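Long-range contact in putative isomerase (Sinorhizobium meliloti, PDB 2PPG), which is a putative isomerase of the mandelate racemase/muconate lactonizing enzyme family, pairing an enolase-type N-terminal domain with a TIM-barrel-like domain: residues K8-E20 and E379-H391. Numbering follows the deposited sequence.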
ATOM      1  N   LYS A   8      -8.580 -50.821   9.717  1.00 37.05           N
ATOM      2  CA  LYS A   8      -8.439 -51.750  10.829  1.00 35.91           C
ATOM      3  C   LYS A   8      -7.041 -51.744  11.432  1.00 35.64           C
ATOM      4  O   LYS A   8      -6.881 -51.837  12.639  1.00 32.20           O
ATOM      5  CB  LYS A   8      -8.784 -53.160  10.357  1.00 38.83           C
ATOM      6  CG  LYS A   8      -8.553 -54.270  11.378  1.00 40.29           C
ATOM      7  CD  LYS A   8      -8.818 -55.602  10.702  1.00 45.91           C
ATOM      8  CE  LYS A   8      -8.030 -56.741  11.315  1.00 48.79           C
ATOM      9  NZ  LYS A   8      -8.052 -57.920  10.397  1.00 51.62           N
ATOM     10  N   LYS A   9      -6.021 -51.646  10.590  1.00 39.43           N
ATOM     11  CA  LYS A   9      -4.661 -51.830  11.065  1.00 38.57           C
ATOM     12  C   LYS A   9      -3.754 -50.812  10.416  1.00 37.72           C
ATOM     13  O   LYS A   9      -3.877 -50.532   9.224  1.00 39.87           O
ATOM     14  CB  LYS A   9      -4.176 -53.245  10.743  1.00 41.46           C
ATOM     15  CG  LYS A   9      -3.186 -53.823  11.757  1.00 46.69           C
ATOM     16  CD  LYS A   9      -2.214 -54.834  11.123  1.00 47.29           C
ATOM     17  CE  LYS A   9      -2.926 -55.972  10.405  1.00 49.49           C
ATOM     18  NZ  LYS A   9      -1.960 -56.968   9.842  1.00 51.31           N
ATOM     19  N   ILE A  10      -2.830 -50.272  11.206  1.00 36.37           N
ATOM     20  CA  ILE A  10      -1.864 -49.303  10.716  1.00 32.42           C
ATOM     21  C   ILE A  10      -0.480 -49.643  11.233  1.00 31.45           C
ATOM     22  O   ILE A  10      -0.258 -49.632  12.425  1.00 34.18           O
ATOM     23  CB  ILE A  10      -2.254 -47.874  11.146  1.00 32.02           C
ATOM     24  CG1 ILE A  10      -3.559 -47.456  10.447  1.00 32.59           C
ATOM     25  CG2 ILE A  10      -1.143 -46.890  10.827  1.00 31.52           C
ATOM     26  CD1 ILE A  10      -3.910 -45.995  10.585  1.00 32.72           C
ATOM     27  N   GLU A  11       0.448 -49.953  10.329  1.00 33.28           N
ATOM     28  CA  GLU A  11       1.829 -50.243  10.711  1.00 33.17           C
ATOM     29  C   GLU A  11       2.828 -49.306  10.022  1.00 33.31           C
ATOM     30  O   GLU A  11       2.630 -48.938   8.859  1.00 32.60           O
ATOM     31  CB  GLU A  11       2.171 -51.693  10.384  1.00 34.53           C
ATOM     32  CG  GLU A  11       1.326 -52.713  11.121  1.00 41.56           C
ATOM     33  CD  GLU A  11       1.332 -54.078  10.442  1.00 45.73           C
ATOM     34  OE1 GLU A  11       0.825 -54.200   9.306  1.00 48.38           O
ATOM     35  OE2 GLU A  11       1.836 -55.038  11.054  1.00 49.57           O
ATOM     36  N   SER A  12       3.898 -48.954  10.747  1.00 30.41           N
ATOM     37  CA  SER A  12       4.965 -48.056  10.273  1.00 31.50           C
ATOM     38  C   SER A  12       6.313 -48.768  10.188  1.00 31.89           C
ATOM     39  O   SER A  12       6.627 -49.609  11.034  1.00 29.24           O
ATOM     40  CB  SER A  12       5.132 -46.876  11.229  1.00 32.85           C
ATOM     41  OG  SER A  12       3.905 -46.203  11.434  1.00 39.03           O
ATOM     42  N   PHE A  13       7.118 -48.395   9.191  1.00 32.13           N
ATOM     43  CA  PHE A  13       8.378 -49.089   8.899  1.00 31.49           C
ATOM     44  C   PHE A  13       9.435 -48.145   8.381  1.00 32.79           C
ATOM     45  O   PHE A  13       9.127 -47.101   7.799  1.00 34.85           O
ATOM     46  CB  PHE A  13       8.209 -50.132   7.787  1.00 30.97           C
ATOM     47  CG  PHE A  13       7.022 -51.027   7.942  1.00 32.62           C
ATOM     48  CD1 PHE A  13       7.152 -52.271   8.556  1.00 35.05           C
ATOM     49  CD2 PHE A  13       5.789 -50.659   7.435  1.00 30.85           C
ATOM     50  CE1 PHE A  13       6.058 -53.119   8.683  1.00 33.50           C
ATOM     51  CE2 PHE A  13       4.702 -51.495   7.565  1.00 32.96           C
ATOM     52  CZ  PHE A  13       4.840 -52.732   8.188  1.00 31.68           C
ATOM     53  N   THR A  14      10.691 -48.543   8.541  1.00 29.59           N
ATOM     54  CA  THR A  14      11.761 -47.864   7.843  1.00 26.81           C
ATOM     55  C   THR A  14      12.299 -48.792   6.788  1.00 24.97           C
ATOM     56  O   THR A  14      12.277 -50.002   6.952  1.00 24.67           O
ATOM     57  CB  THR A  14      12.905 -47.478   8.774  1.00 30.08           C
ATOM     58  OG1 THR A  14      13.187 -48.573   9.653  1.00 35.98           O
ATOM     59  CG2 THR A  14      12.543 -46.244   9.587  1.00 28.30           C
ATOM     60  N   LEU A  15      12.759 -48.215   5.693  1.00 26.18           N
ATOM     61  CA  LEU A  15      13.499 -48.950   4.707  1.00 30.28           C
ATOM     62  C   LEU A  15      14.810 -48.229   4.558  1.00 34.09           C
ATOM     63  O   LEU A  15      14.822 -47.032   4.243  1.00 33.33           O
ATOM     64  CB  LEU A  15      12.751 -48.954   3.380  1.00 32.99           C
ATOM     65  CG  LEU A  15      13.382 -49.682   2.191  1.00 30.36           C
ATOM     66  CD1 LEU A  15      13.694 -51.109   2.558  1.00 29.91           C
ATOM     67  CD2 LEU A  15      12.433 -49.643   0.993  1.00 29.55           C
ATOM     68  N   THR A  16      15.909 -48.949   4.795  1.00 38.26           N
ATOM     69  CA  THR A  16      17.252 -48.366   4.768  1.00 40.77           C
ATOM     70  C   THR A  16      18.137 -49.000   3.698  1.00 44.78           C
ATOM     71  O   THR A  16      18.545 -50.144   3.842  1.00 47.55           O
ATOM     72  CB  THR A  16      17.949 -48.552   6.131  1.00 40.78           C
ATOM     73  OG1 THR A  16      17.153 -47.966   7.167  1.00 42.03           O
ATOM     74  CG2 THR A  16      19.339 -47.911   6.131  1.00 40.76           C
ATOM     75  N   LEU A  17      18.446 -48.272   2.633  1.00 45.41           N
ATOM     76  CA  LEU A  17      19.351 -48.814   1.621  1.00 48.86           C
ATOM     77  C   LEU A  17      20.697 -48.124   1.640  1.00 50.77           C
ATOM     78  O   LEU A  17      20.750 -46.895   1.690  1.00 53.19           O
ATOM     79  CB  LEU A  17      18.759 -48.712   0.214  1.00 51.28           C
ATOM     80  CG  LEU A  17      17.674 -49.716  -0.184  1.00 53.73           C
ATOM     81  CD1 LEU A  17      17.778 -51.027   0.618  1.00 53.66           C
ATOM     82  CD2 LEU A  17      16.304 -49.085  -0.025  1.00 55.46           C
ATOM     83  N   PRO A  18      21.792 -48.910   1.560  1.00 51.15           N
ATOM     84  CA  PRO A  18      23.132 -48.330   1.543  1.00 52.67           C
ATOM     85  C   PRO A  18      23.445 -47.665   0.202  1.00 54.85           C
ATOM     86  O   PRO A  18      22.917 -48.078  -0.833  1.00 51.20           O
ATOM     87  CB  PRO A  18      24.046 -49.537   1.784  1.00 51.04           C
ATOM     88  CG  PRO A  18      23.284 -50.697   1.273  1.00 51.75           C
ATOM     89  CD  PRO A  18      21.821 -50.382   1.462  1.00 51.40           C
ATOM     90  N   ARG A  19      24.289 -46.637   0.244  1.00 59.84           N
ATOM     91  CA  ARG A  19      24.683 -45.881  -0.940  1.00 65.53           C
ATOM     92  C   ARG A  19      26.142 -46.111  -1.281  1.00 70.71           C
ATOM     93  O   ARG A  19      26.980 -46.275  -0.392  1.00 73.29           O
ATOM     94  CB  ARG A  19      24.509 -44.390  -0.689  1.00 67.20           C
ATOM     95  CG  ARG A  19      23.156 -43.834  -1.018  1.00 69.27           C
ATOM     96  CD  ARG A  19      23.190 -42.327  -0.899  1.00 71.35           C
ATOM     97  NE  ARG A  19      22.044 -41.714  -1.555  1.00 74.78           N
ATOM     98  CZ  ARG A  19      21.929 -41.542  -2.869  1.00 76.22           C
ATOM     99  NH1 ARG A  19      20.840 -40.972  -3.366  1.00 77.22           N
ATOM    100  NH2 ARG A  19      22.895 -41.936  -3.689  1.00 75.89           N
ATOM    101  N   GLU A  20      26.453 -46.092  -2.572  1.00 75.30           N
ATOM    102  CA  GLU A  20      27.837 -46.190  -3.023  1.00 77.82           C
ATOM    103  C   GLU A  20      28.509 -44.839  -2.787  1.00 79.01           C
ATOM    104  O   GLU A  20      29.585 -44.756  -2.190  1.00 77.76           O
ATOM    105  CB  GLU A  20      27.903 -46.581  -4.503  1.00 78.80           C
ATOM    106  CG  GLU A  20      26.728 -47.421  -4.993  1.00 79.10           C
ATOM    107  CD  GLU A  20      25.512 -46.574  -5.322  1.00 80.41           C
ATOM    108  OE1 GLU A  20      24.451 -46.783  -4.693  1.00 81.03           O
ATOM    109  OE2 GLU A  20      25.624 -45.688  -6.197  1.00 81.36           O
ATOM    110  N   GLU A 379       3.446 -50.378  -5.542  1.00 31.41           N
ATOM    111  CA  GLU A 379       3.484 -50.964  -4.196  1.00 34.48           C
ATOM    112  C   GLU A 379       4.889 -51.456  -3.920  1.00 32.49           C
ATOM    113  O   GLU A 379       5.682 -51.577  -4.844  1.00 35.68           O
ATOM    114  CB  GLU A 379       2.503 -52.129  -4.078  1.00 34.65           C
ATOM    115  CG  GLU A 379       1.050 -51.725  -4.027  1.00 41.85           C
ATOM    116  CD  GLU A 379       0.108 -52.902  -4.200  1.00 47.23           C
ATOM    117  OE1 GLU A 379       0.534 -54.060  -3.983  1.00 51.66           O
ATOM    118  OE2 GLU A 379      -1.065 -52.672  -4.558  1.00 48.52           O
ATOM    119  N   PRO A 380       5.214 -51.739  -2.649  1.00 35.84           N
ATOM    120  CA  PRO A 380       6.535 -52.317  -2.397  1.00 35.06           C
ATOM    121  C   PRO A 380       6.532 -53.759  -2.881  1.00 35.84           C
ATOM    122  O   PRO A 380       5.528 -54.457  -2.722  1.00 36.43           O
ATOM    123  CB  PRO A 380       6.671 -52.261  -0.866  1.00 31.88           C
ATOM    124  CG  PRO A 380       5.531 -51.392  -0.384  1.00 32.53           C
ATOM    125  CD  PRO A 380       4.450 -51.554  -1.402  1.00 34.98           C
ATOM    126  N   SER A 381       7.630 -54.194  -3.488  1.00 34.79           N
ATOM    127  CA  SER A 381       7.726 -55.560  -3.981  1.00 38.65           C
ATOM    128  C   SER A 381       7.865 -56.498  -2.792  1.00 40.29           C
ATOM    129  O   SER A 381       8.151 -56.038  -1.683  1.00 42.90           O
ATOM    130  CB  SER A 381       8.923 -55.697  -4.925  1.00 38.54           C
ATOM    131  OG  SER A 381      10.126 -55.322  -4.275  1.00 37.82           O
ATOM    132  N   LYS A 382       7.659 -57.800  -3.018  1.00 42.05           N
ATOM    133  CA  LYS A 382       7.896 -58.826  -1.982  1.00 43.15           C
ATOM    134  C   LYS A 382       9.301 -58.717  -1.368  1.00 40.37           C
ATOM    135  O   LYS A 382       9.470 -58.865  -0.155  1.00 34.78           O
ATOM    136  CB  LYS A 382       7.675 -60.258  -2.514  1.00 48.19           C
ATOM    137  CG  LYS A 382       6.243 -60.613  -3.004  1.00 57.49           C
ATOM    138  CD  LYS A 382       5.101 -59.892  -2.264  1.00 61.84           C
ATOM    139  CE  LYS A 382       4.946 -60.351  -0.812  1.00 66.68           C
ATOM    140  NZ  LYS A 382       4.464 -61.756  -0.700  1.00 69.29           N
ATOM    141  N   GLU A 383      10.293 -58.434  -2.212  0.50 39.70           N
ATOM    142  CA  GLU A 383      11.669 -58.277  -1.759  0.50 40.65           C
ATOM    143  C   GLU A 383      11.879 -57.008  -0.918  0.50 42.64           C
ATOM    144  O   GLU A 383      12.609 -57.030   0.075  0.50 43.96           O
ATOM    145  CB  GLU A 383      12.657 -58.345  -2.938  0.50 39.55           C
ATOM    146  CG  GLU A 383      12.415 -57.353  -4.077  0.50 38.89           C
ATOM    147  CD  GLU A 383      11.578 -57.921  -5.225  0.50 38.55           C
ATOM    148  OE1 GLU A 383      11.896 -57.596  -6.389  0.50 36.93           O
ATOM    149  OE2 GLU A 383      10.608 -58.675  -4.970  0.50 35.55           O
ATOM    150  N   ALA A 384      11.237 -55.910  -1.308  1.00 41.88           N
ATOM    151  CA  ALA A 384      11.284 -54.682  -0.525  1.00 40.39           C
ATOM    152  C   ALA A 384      10.569 -54.852   0.808  1.00 39.54           C
ATOM    153  O   ALA A 384      11.041 -54.354   1.820  1.00 40.89           O
ATOM    154  CB  ALA A 384      10.717 -53.515  -1.306  1.00 41.49           C
ATOM    155  N   GLN A 385       9.457 -55.585   0.822  1.00 38.76           N
ATOM    156  CA  GLN A 385       8.759 -55.869   2.085  1.00 38.49           C
ATOM    157  C   GLN A 385       9.560 -56.733   3.055  1.00 38.97           C
ATOM    158  O   GLN A 385       9.343 -56.678   4.257  1.00 39.46           O
ATOM    159  CB  GLN A 385       7.381 -56.473   1.839  1.00 37.36           C
ATOM    160  CG  GLN A 385       6.433 -55.475   1.251  1.00 40.30           C
ATOM    161  CD  GLN A 385       5.216 -56.104   0.625  1.00 41.81           C
ATOM    162  OE1 GLN A 385       4.587 -56.983   1.205  1.00 44.38           O
ATOM    163  NE2 GLN A 385       4.865 -55.641  -0.565  1.00 40.46           N
ATOM    164  N   GLY A 386      10.497 -57.518   2.533  1.00 42.29           N
ATOM    165  CA  GLY A 386      11.369 -58.331   3.378  1.00 39.94           C
ATOM    166  C   GLY A 386      12.417 -57.501   4.093  1.00 38.31           C
ATOM    167  O   GLY A 386      12.906 -57.904   5.140  1.00 39.17           O
ATOM    168  N   LEU A 387      12.750 -56.340   3.528  1.00 37.84           N
ATOM    169  CA  LEU A 387      13.774 -55.446   4.088  1.00 36.48           C
ATOM    170  C   LEU A 387      13.185 -54.417   5.070  1.00 37.10           C
ATOM    171  O   LEU A 387      13.913 -53.708   5.775  1.00 36.13           O
ATOM    172  CB  LEU A 387      14.536 -54.728   2.965  1.00 33.16           C
ATOM    173  CG  LEU A 387      15.265 -55.558   1.885  1.00 34.83           C
ATOM    174  CD1 LEU A 387      15.627 -54.705   0.669  1.00 31.40           C
ATOM    175  CD2 LEU A 387      16.520 -56.255   2.420  1.00 30.73           C
ATOM    176  N   LEU A 388      11.862 -54.344   5.113  1.00 36.20           N
ATOM    177  CA  LEU A 388      11.169 -53.393   5.970  1.00 35.22           C
ATOM    178  C   LEU A 388      11.403 -53.683   7.441  1.00 34.94           C
ATOM    179  O   LEU A 388      11.220 -54.807   7.885  1.00 38.99           O
ATOM    180  CB  LEU A 388       9.671 -53.418   5.665  1.00 36.39           C
ATOM    181  CG  LEU A 388       9.072 -52.292   4.807  1.00 37.00           C
ATOM    182  CD1 LEU A 388      10.109 -51.458   4.032  1.00 35.21           C
ATOM    183  CD2 LEU A 388       8.012 -52.847   3.890  1.00 33.66           C
ATOM    184  N   LYS A 389      11.814 -52.671   8.196  1.00 32.97           N
ATOM    185  CA  LYS A 389      11.981 -52.840   9.627  1.00 35.08           C
ATOM    186  C   LYS A 389      10.844 -52.117  10.332  1.00 34.41           C
ATOM    187  O   LYS A 389      10.739 -50.896  10.277  1.00 35.34           O
ATOM    188  CB  LYS A 389      13.346 -52.319  10.112  1.00 40.01           C
ATOM    189  CG  LYS A 389      14.573 -52.864   9.367  1.00 42.35           C
ATOM    190  CD  LYS A 389      15.028 -54.241   9.877  1.00 45.65           C
ATOM    191  CE  LYS A 389      16.342 -54.690   9.202  1.00 44.93           C
ATOM    192  NZ  LYS A 389      16.118 -55.400   7.897  1.00 44.89           N
ATOM    193  N   LYS A 390       9.989 -52.889  10.981  1.00 34.18           N
ATOM    194  CA  LYS A 390       8.864 -52.352  11.707  1.00 36.66           C
ATOM    195  C   LYS A 390       9.300 -51.552  12.931  1.00 39.30           C
ATOM    196  O   LYS A 390      10.281 -51.877  13.594  1.00 39.40           O
ATOM    197  CB  LYS A 390       7.920 -53.486  12.117  1.00 37.52           C
ATOM    198  CG  LYS A 390       6.914 -53.111  13.188  1.00 42.42           C
ATOM    199  CD  LYS A 390       5.596 -53.865  13.041  1.00 44.96           C
ATOM    200  CE  LYS A 390       4.580 -53.391  14.085  1.00 47.23           C
ATOM    201  NZ  LYS A 390       3.402 -54.302  14.140  1.00 50.93           N
ATOM    202  N   HIS A 391       8.568 -50.482  13.202  1.00 41.69           N
ATOM    203  CA  HIS A 391       8.673 -49.783  14.465  1.00 44.64           C
ATOM    204  C   HIS A 391       7.863 -50.524  15.533  1.00 44.96           C
ATOM    205  O   HIS A 391       8.428 -51.112  16.451  1.00 44.47           O
ATOM    206  CB  HIS A 391       8.130 -48.372  14.298  1.00 42.37           C
ATOM    207  CG  HIS A 391       8.279 -47.519  15.512  1.00 41.42           C
ATOM    208  ND1 HIS A 391       7.199 -46.971  16.171  1.00 41.56           N
ATOM    209  CD2 HIS A 391       9.382 -47.109  16.184  1.00 40.79           C
ATOM    210  CE1 HIS A 391       7.631 -46.256  17.195  1.00 43.43           C
ATOM    211  NE2 HIS A 391       8.951 -46.324  17.227  1.00 41.35           N
TER
HETATM  212  O   HOH W   1      15.407 -51.302   6.276  1.00 34.79           O
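T14 and K389 exchange two backbone hydrogen bonds, K389 N reaching T14 O at 3.0 Å and T14 N reaching K389 O at 2.9 Å, the mark of an antiparallel hydrogen-bonded pair. A third bond, from H391 N to S12 O (3.0 Å), is almost straight, with an N-H...O angle of 175°. F13 and K390, between these bonds, form a non-hydrogen-bonded pair with CA atoms 4.3 Å apart, close enough for F13 CA to make a CH...O contact with K389 O. Beside the T14-K389 pair a water bridges the two segments, accepting from T16 N and donating to L387 O.

Apolar contacts lie on the face carrying F13 and L15. L388 touches with two atoms: its branch carbon CG sits 3.8 Å from F13 CB, oblique to the ring, while methyl CD1 meets L15 CB. L15 CG stands anti to the backbone N (chi1 180°), carrying CD1 to 3.7 Å from L387 CB. On the other flank of F13, K390 CB lies against ring atoms CD1 and CE1, oblique to the ring plane.

Charge enters where K390 runs on past the ring: its NZ lies 3.5 Å from E11 OE2, a salt bridge extended by a long pair from K9 to E11. The polar end of H391 turns instead to D85, which also binds S12 OG.

The chain's C-terminal strand 389-390 thus forms an edge of the four-stranded antiparallel sheet, next to strand 7-17, whose other neighbour is strand 52-61. S381 caps the short helix 382-387, which crosses strand 8-17 at 103°; L388 also touches W68 of strand 66-72, while helix 77-92 packs against S12 and H391.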